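Local coordinates for ethanolamine utilization protein EutJ (Carboxydothermus hydrogenoformans Z-2901, PDB 3H1Q), which binds ATP and belongs to the actin-like ATPase superfamily; its name points to a role in ethanolamine utilization, at residues V41-T45 and P265-L270; A53-K57 and E79-V84; Q226-V232 and L250-Q255. Residues are numbered along the deposited sequence.

Contacts 1 and 2 meet on the same five-stranded sheet, with centres 11 Å apart. The residues of 41-45 and 53-57 belong to adjacent antiparallel strands, joined by the probable hydrogen bonds Leu42 N to Ala55 O (2.9 Å) and Val44 N to Ala53 O (2.8 Å), and Leu42 CD2 packs on Val84 CG2 at 3.6 Å. Contact 3 belongs to the second sheet of the actin-like fold, its centre 25 Å from that of contact 1 and 34 Å from that of contact 2. Bound ATP lies between these regions: it is about 5 Å from the side chain of Pro265, 6 Å from that of Leu56 and 10 Å from that of Val232.

Contact 1 (V41-T45 and P265-L270)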
loop_
_atom_site.group_PDB
_atom_site.type_symbol
_atom_site.label_atom_id
_atom_site.label_comp_id
_atom_site.label_asym_id
_atom_site.label_seq_id
_atom_site.Cartn_x
_atom_site.Cartn_y
_atom_site.Cartn_z
ATOM N N VAL A 41 6.021 -5.852 1.804
ATOM C CA VAL A 41 6.614 -4.892 2.686
ATOM C C VAL A 41 6.525 -5.472 4.086
ATOM O O VAL A 41 5.477 -6.024 4.492
ATOM C CB VAL A 41 5.893 -3.500 2.630
ATOM C CG1 VAL A 41 6.493 -2.504 3.681
ATOM C CG2 VAL A 41 5.959 -2.915 1.219
ATOM N N LEU A 42 7.627 -5.337 4.823
ATOM C CA LEU A 42 7.658 -5.689 6.214
ATOM C C LEU A 42 8.030 -4.412 6.936
ATOM O O LEU A 42 8.963 -3.725 6.510
ATOM C CB LEU A 42 8.728 -6.750 6.444
ATOM C CG LEU A 42 9.230 -6.871 7.879
ATOM C CD1 LEU A 42 8.361 -7.848 8.627
ATOM C CD2 LEU A 42 10.639 -7.339 7.854
ATOM N N VAL A 43 7.326 -4.132 8.037
ATOM C CA VAL A 43 7.436 -2.893 8.781
ATOM C C VAL A 43 7.472 -3.148 10.305
ATOM O O VAL A 43 6.686 -3.950 10.821
ATOM C CB VAL A 43 6.261 -1.957 8.395
ATOM C CG1 VAL A 43 6.139 -0.736 9.307
ATOM C CG2 VAL A 43 6.392 -1.502 6.922
ATOM N N VAL A 44 8.393 -2.475 11.010
ATOM C CA VAL A 44 8.490 -2.555 12.457
ATOM C C VAL A 44 8.294 -1.169 13.067
ATOM O O VAL A 44 8.798 -0.184 12.549
ATOM C CB VAL A 44 9.886 -3.099 12.934
ATOM C CG1 VAL A 44 9.926 -3.216 14.462
ATOM C CG2 VAL A 44 10.220 -4.431 12.320
ATOM N N THR A 45 7.592 -1.097 14.192
ATOM C CA THR A 45 7.419 0.169 14.897
ATOM C C THR A 45 7.518 -0.056 16.393
ATOM O O THR A 45 7.311 -1.166 16.859
ATOM C CB THR A 45 6.008 0.776 14.669
ATOM O OG1 THR A 45 5.069 0.093 15.513
ATOM C CG2 THR A 45 5.547 0.693 13.224
ATOM N N PRO A 265 0.917 -0.542 4.639
ATOM C CA PRO A 265 1.942 -1.260 5.384
ATOM C C PRO A 265 2.136 -0.706 6.813
ATOM O O PRO A 265 2.069 -1.478 7.787
ATOM C CB PRO A 265 3.175 -1.069 4.524
ATOM C CG PRO A 265 2.634 -0.970 3.134
ATOM C CD PRO A 265 1.346 -0.251 3.256
ATOM N N LEU A 266 2.301 0.610 6.953
ATOM C CA LEU A 266 2.484 1.197 8.263
ATOM C C LEU A 266 1.271 0.927 9.101
ATOM O O LEU A 266 1.384 0.758 10.315
ATOM C CB LEU A 266 2.711 2.702 8.181
ATOM C CG LEU A 266 2.602 3.479 9.511
ATOM C CD1 LEU A 266 3.752 3.195 10.474
ATOM C CD2 LEU A 266 2.509 4.976 9.241
ATOM N N GLY A 267 0.105 0.913 8.470
ATOM C CA GLY A 267 -1.149 0.677 9.202
ATOM C C GLY A 267 -1.242 -0.733 9.788
ATOM O O GLY A 267 -1.623 -0.906 10.940
ATOM N N ILE A 268 -0.880 -1.736 8.990
ATOM C CA ILE A 268 -0.855 -3.110 9.454
ATOM C C ILE A 268 0.045 -3.228 10.680
ATOM O O ILE A 268 -0.398 -3.669 11.759
ATOM C CB ILE A 268 -0.377 -4.060 8.364
ATOM C CG1 ILE A 268 -1.361 -4.069 7.202
ATOM C CG2 ILE A 268 -0.326 -5.451 8.895
ATOM C CD1 ILE A 268 -0.785 -4.607 5.945
ATOM N N ALA A 269 1.298 -2.801 10.534
ATOM C CA ALA A 269 2.222 -2.823 11.666
ATOM C C ALA A 269 1.575 -2.258 12.932
ATOM O O ALA A 269 1.925 -2.654 14.033
ATOM C CB ALA A 269 3.498 -2.089 11.334
ATOM N N LEU A 270 0.602 -1.370 12.789
ATOM C CA LEU A 270 -0.013 -0.794 13.970
ATOM C C LEU A 270 -0.824 -1.796 14.772
ATOM O O LEU A 270 -1.188 -1.541 15.940
ATOM C CB LEU A 270 -0.852 0.418 13.609
ATOM C CG LEU A 270 -0.007 1.650 13.302
ATOM C CD1 LEU A 270 -0.873 2.881 13.460
ATOM C CD2 LEU A 270 1.225 1.718 14.238
#
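Small and branched side chains let helix 265-269 lie close over strand 41-45, with axes 7.7 Å apart and crossing at -50°. The strand alternates, so Val41, Val43 and Thr45 direct their CA-to-CB bonds toward the helix while Leu42 and Val44 point away. Both inward valines are t. Val41 CG1 reaches Pro265 CB at 3.7 Å; Val43 splits its methyls, CG2 lying 4.0 Å from Pro265 CB and CG1 3.6 Å from Ala269 CB. Thr45, with chi1 in the p well, places CG2 3.9 Å from Ala269 CB and 4.1 Å from Leu266 CD1.

Pro265 and Ala269 stand one turn apart, linked by the bond from Ala269 N to Pro265 O (3.1 Å). The compact ring and the single methyl suit this face, for bulkier groups would hold the two elements apart. Leu266 starts out away, but its t, p conformation brings its end nearer Thr45.

This helix-on-sheet packing of the actin-like fold puts the side chain of Pro265 about 5 Å from bound ATP. The helix lies on one face of the five-stranded sheet, over strand 39-45, with Ile268 reaching Asp34, Ala96 and Ala98; on the opposite face, Leu42 and Val44 pack against helix 70-87.

Contact 2 (A53-K57 and E79-V84); sequences AGALK and ELKAKV
Edge strand 53-57 and helix 79-84 pack face to face, running roughly antiparallel at 145° with their axes 7.9 Å apart. The strand is extended, with phi from -170° to -118° and psi from 131° to 159°; the helix is regular, held by bonds such as Val84 N to Leu80 O at 2.9 Å. In register, the CA of Ala55 lies 5.8 Å from that of Leu80, and the CA of Gly54 6.4 Å from that of Val84.

Apolar packing forms the centre. Ala53, Ala55 and Lys57 point toward the helix, and Leu80, Lys83 and Val84 point toward the strand. Ala55 CB sits among three partners: Leu80 CD2 at 3.7 Å, Lys83 CE at 3.8 Å and Val84 CG2 at 4.0 Å. Leu80 is m, t and Val84 is t; the latter also sets CG1 3.7 Å from Ala53 CB. The small methyls of Ala53 and Ala55 let the larger helix residues close on the strand. Gly54 takes part through its backbone, its C lying 3.9 Å from Val84 CG2.

The charged interaction is at the exposed edge. Lys57 (t, p, t, m) extends NZ to Glu79 OE2 at 3.0 Å, a hydrogen-bonded salt bridge. Lys83, whose CE meets Ala55 CB, forms a salt bridge through NZ with Glu20.

The helix belongs to a beta-alpha-beta crossover from strand 51-58 to the parallel strand 94-98, an element of the actin-like fold. Next to 53-57 runs strand 39-45, whose Ile40 and Leu42 also touch the helix, and Leu56 faces away from it, onto Val41 and Leu261.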
loop_
_atom_site.group_PDB
_atom_site.type_symbol
_atom_site.label_atom_id
_atom_site.label_comp_id
_atom_site.label_asym_id
_atom_site.label_seq_id
_atom_site.Cartn_x
_atom_site.Cartn_y
_atom_site.Cartn_z
ATOM N N ALA A 53 11.943 0.039 11.624
ATOM C CA ALA A 53 12.614 -0.683 10.540
ATOM C C ALA A 53 11.649 -1.047 9.440
ATOM O O ALA A 53 10.440 -1.141 9.690
ATOM C CB ALA A 53 13.243 -1.974 11.090
ATOM N N GLY A 54 12.183 -1.299 8.244
ATOM C CA GLY A 54 11.372 -1.826 7.162
ATOM C C GLY A 54 12.130 -2.296 5.943
ATOM O O GLY A 54 13.237 -1.842 5.670
ATOM N N ALA A 55 11.523 -3.215 5.192
ATOM C CA ALA A 55 12.105 -3.698 3.942
ATOM C C ALA A 55 10.993 -3.931 2.953
ATOM O O ALA A 55 9.820 -4.108 3.356
ATOM C CB ALA A 55 12.877 -4.984 4.172
ATOM N N LEU A 56 11.362 -3.949 1.673
ATOM C CA LEU A 56 10.404 -4.118 0.595
ATOM C C LEU A 56 10.961 -4.945 -0.571
ATOM O O LEU A 56 12.049 -4.658 -1.095
ATOM C CB LEU A 56 9.976 -2.739 0.080
ATOM C CG LEU A 56 9.040 -2.639 -1.124
ATOM C CD1 LEU A 56 8.433 -1.298 -1.051
ATOM C CD2 LEU A 56 9.756 -2.780 -2.439
ATOM N N LYS A 57 10.209 -5.943 -1.021
ATOM C CA LYS A 57 10.587 -6.608 -2.281
ATOM C C LYS A 57 9.492 -6.440 -3.336
ATOM O O LYS A 57 8.294 -6.559 -3.061
ATOM C CB LYS A 57 10.952 -8.109 -2.070
ATOM C CG LYS A 57 11.733 -8.810 -3.241
ATOM C CD LYS A 57 13.240 -8.468 -3.206
ATOM C CE LYS A 57 14.028 -9.029 -4.389
ATOM N NZ LYS A 57 14.263 -10.507 -4.268
ATOM N N GLU A 79 13.269 -13.469 3.582
ATOM C CA GLU A 79 14.477 -12.686 3.292
ATOM C C GLU A 79 14.405 -11.258 3.889
ATOM O O GLU A 79 15.425 -10.698 4.333
ATOM C CB GLU A 79 14.860 -12.727 1.796
ATOM C CG GLU A 79 14.135 -11.763 0.856
ATOM C CD GLU A 79 14.099 -12.271 -0.628
ATOM O OE1 GLU A 79 13.511 -13.372 -0.911
ATOM O OE2 GLU A 79 14.655 -11.554 -1.517
ATOM N N LEU A 80 13.180 -10.721 3.941
ATOM C CA LEU A 80 12.913 -9.432 4.550
ATOM C C LEU A 80 13.162 -9.502 6.048
ATOM O O LEU A 80 13.983 -8.730 6.567
ATOM C CB LEU A 80 11.486 -8.961 4.258
ATOM C CG LEU A 80 11.089 -8.791 2.792
ATOM C CD1 LEU A 80 9.689 -8.311 2.730
ATOM C CD2 LEU A 80 12.008 -7.844 2.020
ATOM N N LYS A 81 12.487 -10.432 6.733
ATOM C CA LYS A 81 12.686 -10.636 8.164
ATOM C C LYS A 81 14.153 -10.687 8.521
ATOM O O LYS A 81 14.564 -10.155 9.552
ATOM C CB LYS A 81 12.051 -11.924 8.630
ATOM C CG LYS A 81 11.935 -12.021 10.123
ATOM C CD LYS A 81 10.983 -13.126 10.516
ATOM C CE LYS A 81 11.725 -14.341 11.039
ATOM N NZ LYS A 81 12.062 -14.190 12.474
ATOM N N ALA A 82 14.954 -11.301 7.665
ATOM C CA ALA A 82 16.356 -11.446 7.979
ATOM C C ALA A 82 17.088 -10.158 7.752
ATOM O O ALA A 82 18.004 -9.842 8.485
ATOM C CB ALA A 82 16.966 -12.536 7.172
ATOM N N LYS A 83 16.702 -9.411 6.728
ATOM C CA LYS A 83 17.412 -8.174 6.437
ATOM C C LYS A 83 17.221 -7.252 7.609
ATOM O O LYS A 83 18.184 -6.698 8.149
ATOM C CB LYS A 83 16.896 -7.485 5.176
ATOM C CG LYS A 83 17.609 -6.146 4.939
ATOM C CD LYS A 83 17.757 -5.730 3.479
ATOM C CE LYS A 83 16.417 -5.582 2.816
ATOM N NZ LYS A 83 16.561 -5.150 1.391
ATOM N N VAL A 84 15.956 -7.109 7.992
ATOM C CA VAL A 84 15.571 -6.204 9.046
ATOM C C VAL A 84 16.244 -6.681 10.315
ATOM O O VAL A 84 16.806 -5.876 11.068
ATOM C CB VAL A 84 14.041 -6.125 9.173
ATOM C CG1 VAL A 84 13.619 -5.646 10.554
ATOM C CG2 VAL A 84 13.496 -5.215 8.087
#

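Contact 3 (Q226-V232 and L250-Q255)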
loop_
_atom_site.group_PDB
_atom_site.type_symbol
_atom_site.label_atom_id
_atom_site.label_comp_id
_atom_site.label_asym_id
_atom_site.label_seq_id
_atom_site.Cartn_x
_atom_site.Cartn_y
_atom_site.Cartn_z
ATOM N N GLN A 226 -21.485 12.844 0.636
ATOM C CA GLN A 226 -20.509 13.705 -0.033
ATOM C C GLN A 226 -19.688 14.581 0.916
ATOM O O GLN A 226 -18.637 15.106 0.522
ATOM C CB GLN A 226 -21.183 14.571 -1.092
ATOM C CG GLN A 226 -21.742 13.795 -2.277
ATOM C CD GLN A 226 -20.690 12.960 -2.961
ATOM O OE1 GLN A 226 -20.825 11.735 -3.073
ATOM N NE2 GLN A 226 -19.616 13.614 -3.408
ATOM N N THR A 227 -20.163 14.736 2.156
ATOM C CA THR A 227 -19.368 15.353 3.222
ATOM C C THR A 227 -18.031 14.622 3.319
ATOM O O THR A 227 -17.000 15.240 3.593
ATOM C CB THR A 227 -20.072 15.277 4.597
ATOM O OG1 THR A 227 -21.448 15.598 4.438
ATOM C CG2 THR A 227 -19.476 16.261 5.586
ATOM N N LEU A 228 -18.057 13.312 3.066
ATOM C CA LEU A 228 -16.891 12.446 3.238
ATOM C C LEU A 228 -15.623 12.916 2.525
ATOM O O LEU A 228 -15.614 13.048 1.279
ATOM C CB LEU A 228 -17.209 11.009 2.810
ATOM C CG LEU A 228 -18.131 10.189 3.713
ATOM C CD1 LEU A 228 -18.705 9.004 2.940
ATOM C CD2 LEU A 228 -17.403 9.742 4.992
ATOM N N PRO A 229 -14.554 13.177 3.320
ATOM C CA PRO A 229 -13.217 13.434 2.796
ATOM C C PRO A 229 -12.716 12.206 2.074
ATOM O O PRO A 229 -13.218 11.111 2.294
ATOM C CB PRO A 229 -12.394 13.699 4.054
ATOM C CG PRO A 229 -13.390 14.223 5.027
ATOM C CD PRO A 229 -14.601 13.384 4.780
ATOM N N VAL A 230 -11.735 12.399 1.212
ATOM C CA VAL A 230 -11.335 11.375 0.270
ATOM C C VAL A 230 -9.818 11.271 0.210
ATOM O O VAL A 230 -9.113 12.252 -0.061
ATOM C CB VAL A 230 -11.924 11.662 -1.105
ATOM C CG1 VAL A 230 -11.345 10.742 -2.156
ATOM C CG2 VAL A 230 -13.415 11.527 -1.031
ATOM N N TYR A 231 -9.323 10.066 0.460
ATOM C CA TYR A 231 -7.918 9.862 0.672
ATOM C C TYR A 231 -7.444 8.869 -0.324
ATOM O O TYR A 231 -7.932 7.767 -0.370
ATOM C CB TYR A 231 -7.722 9.336 2.067
ATOM C CG TYR A 231 -8.157 10.312 3.127
ATOM C CD1 TYR A 231 -7.240 11.177 3.719
ATOM C CD2 TYR A 231 -9.482 10.372 3.551
ATOM C CE1 TYR A 231 -7.619 12.076 4.717
ATOM C CE2 TYR A 231 -9.876 11.281 4.562
ATOM C CZ TYR A 231 -8.929 12.126 5.134
ATOM O OH TYR A 231 -9.294 13.025 6.115
ATOM N N VAL A 232 -6.509 9.257 -1.151
ATOM C CA VAL A 232 -6.029 8.339 -2.131
ATOM C C VAL A 232 -4.644 7.886 -1.716
ATOM O O VAL A 232 -3.710 8.673 -1.717
ATOM C CB VAL A 232 -6.019 8.979 -3.500
ATOM C CG1 VAL A 232 -5.303 8.097 -4.493
ATOM C CG2 VAL A 232 -7.448 9.243 -3.947
ATOM N N LEU A 250 -12.688 13.017 -10.763
ATOM C CA LEU A 250 -13.584 12.545 -9.716
ATOM C C LEU A 250 -14.669 13.585 -9.415
ATOM O O LEU A 250 -15.849 13.245 -9.259
ATOM C CB LEU A 250 -12.803 12.182 -8.451
ATOM C CG LEU A 250 -13.687 11.845 -7.248
ATOM C CD1 LEU A 250 -14.222 10.429 -7.331
ATOM C CD2 LEU A 250 -12.916 12.050 -5.965
ATOM N N GLY A 251 -14.264 14.850 -9.347
ATOM C CA GLY A 251 -15.188 15.897 -8.999
ATOM C C GLY A 251 -14.736 16.650 -7.777
ATOM O O GLY A 251 -14.775 17.875 -7.770
ATOM N N LYS A 252 -14.323 15.944 -6.727
ATOM C CA LYS A 252 -13.711 16.655 -5.603
ATOM C C LYS A 252 -12.225 16.374 -5.452
ATOM O O LYS A 252 -11.725 15.337 -5.926
ATOM C CB LYS A 252 -14.483 16.505 -4.277
ATOM C CG LYS A 252 -15.016 15.122 -3.936
ATOM C CD LYS A 252 -15.975 15.234 -2.737
ATOM C CE LYS A 252 -16.066 13.931 -1.918
ATOM N NZ LYS A 252 -16.950 12.856 -2.505
ATOM N N GLU A 253 -11.527 17.334 -4.838
ATOM C CA GLU A 253 -10.084 17.255 -4.614
ATOM C C GLU A 253 -9.794 16.096 -3.679
ATOM O O GLU A 253 -10.609 15.756 -2.813
ATOM C CB GLU A 253 -9.529 18.586 -4.046
ATOM N N VAL A 254 -8.647 15.463 -3.864
ATOM C CA VAL A 254 -8.315 14.293 -3.045
ATOM C C VAL A 254 -7.084 14.563 -2.202
ATOM O O VAL A 254 -6.255 15.380 -2.573
ATOM C CB VAL A 254 -8.161 12.979 -3.911
ATOM C CG1 VAL A 254 -9.457 12.691 -4.695
ATOM C CG2 VAL A 254 -6.947 13.036 -4.863
ATOM N N GLN A 255 -6.972 13.883 -1.068
ATOM C CA GLN A 255 -5.736 13.899 -0.282
ATOM C C GLN A 255 -4.870 12.679 -0.565
ATOM O O GLN A 255 -5.298 11.563 -0.298
ATOM C CB GLN A 255 -6.061 13.964 1.199
ATOM C CG GLN A 255 -6.499 15.349 1.640
ATOM C CD GLN A 255 -7.891 15.343 2.281
ATOM O OE1 GLN A 255 -8.845 14.807 1.698
ATOM N NE2 GLN A 255 -8.016 15.940 3.483
#
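Leaving helix 242-250, the chain of 250-255 swings alongside strand 230-232. Leu250 comes first, its CD2 4.3 Å from Val230 CG1, a loose apolar touch. Gly251 turns the chain out of the helix at phi 122° and psi -46°; here a CB would jam against Leu250 O, so glycine is called for. Lys252 points toward the other segment and reaches across, CE lying 3.7 Å from Val230 CG2 and 3.3 Å from Leu228 O. Glu253 points away. Val254 sets its CA-to-CB bond sideways, yet CG1 lies 3.7 Å from Val230 CG1 and CB 3.8 Å from Val232 CG2; beta-branched residues fill this space well.

Gln255 completes the approach with a single parallel bridge to Tyr231. Its N donates to Val230 O (2.9 Å) and its O accepts from Val232 N (2.7 Å), while Gln255 CB lies 3.9 Å from Tyr231 CD1.

The loop thus runs parallel beside the edge strand 230-233 of the second sheet of the actin-like fold, extending its hydrogen bonding by one bridge, with the Val232 side chain about 10 Å from ATP. On that strand's other edge, strand 141-146 bonds to Pro229 and Tyr231; Val232 and Val254 meet Phe246 of helix 242-250, and Leu250 rests on helix 199-220.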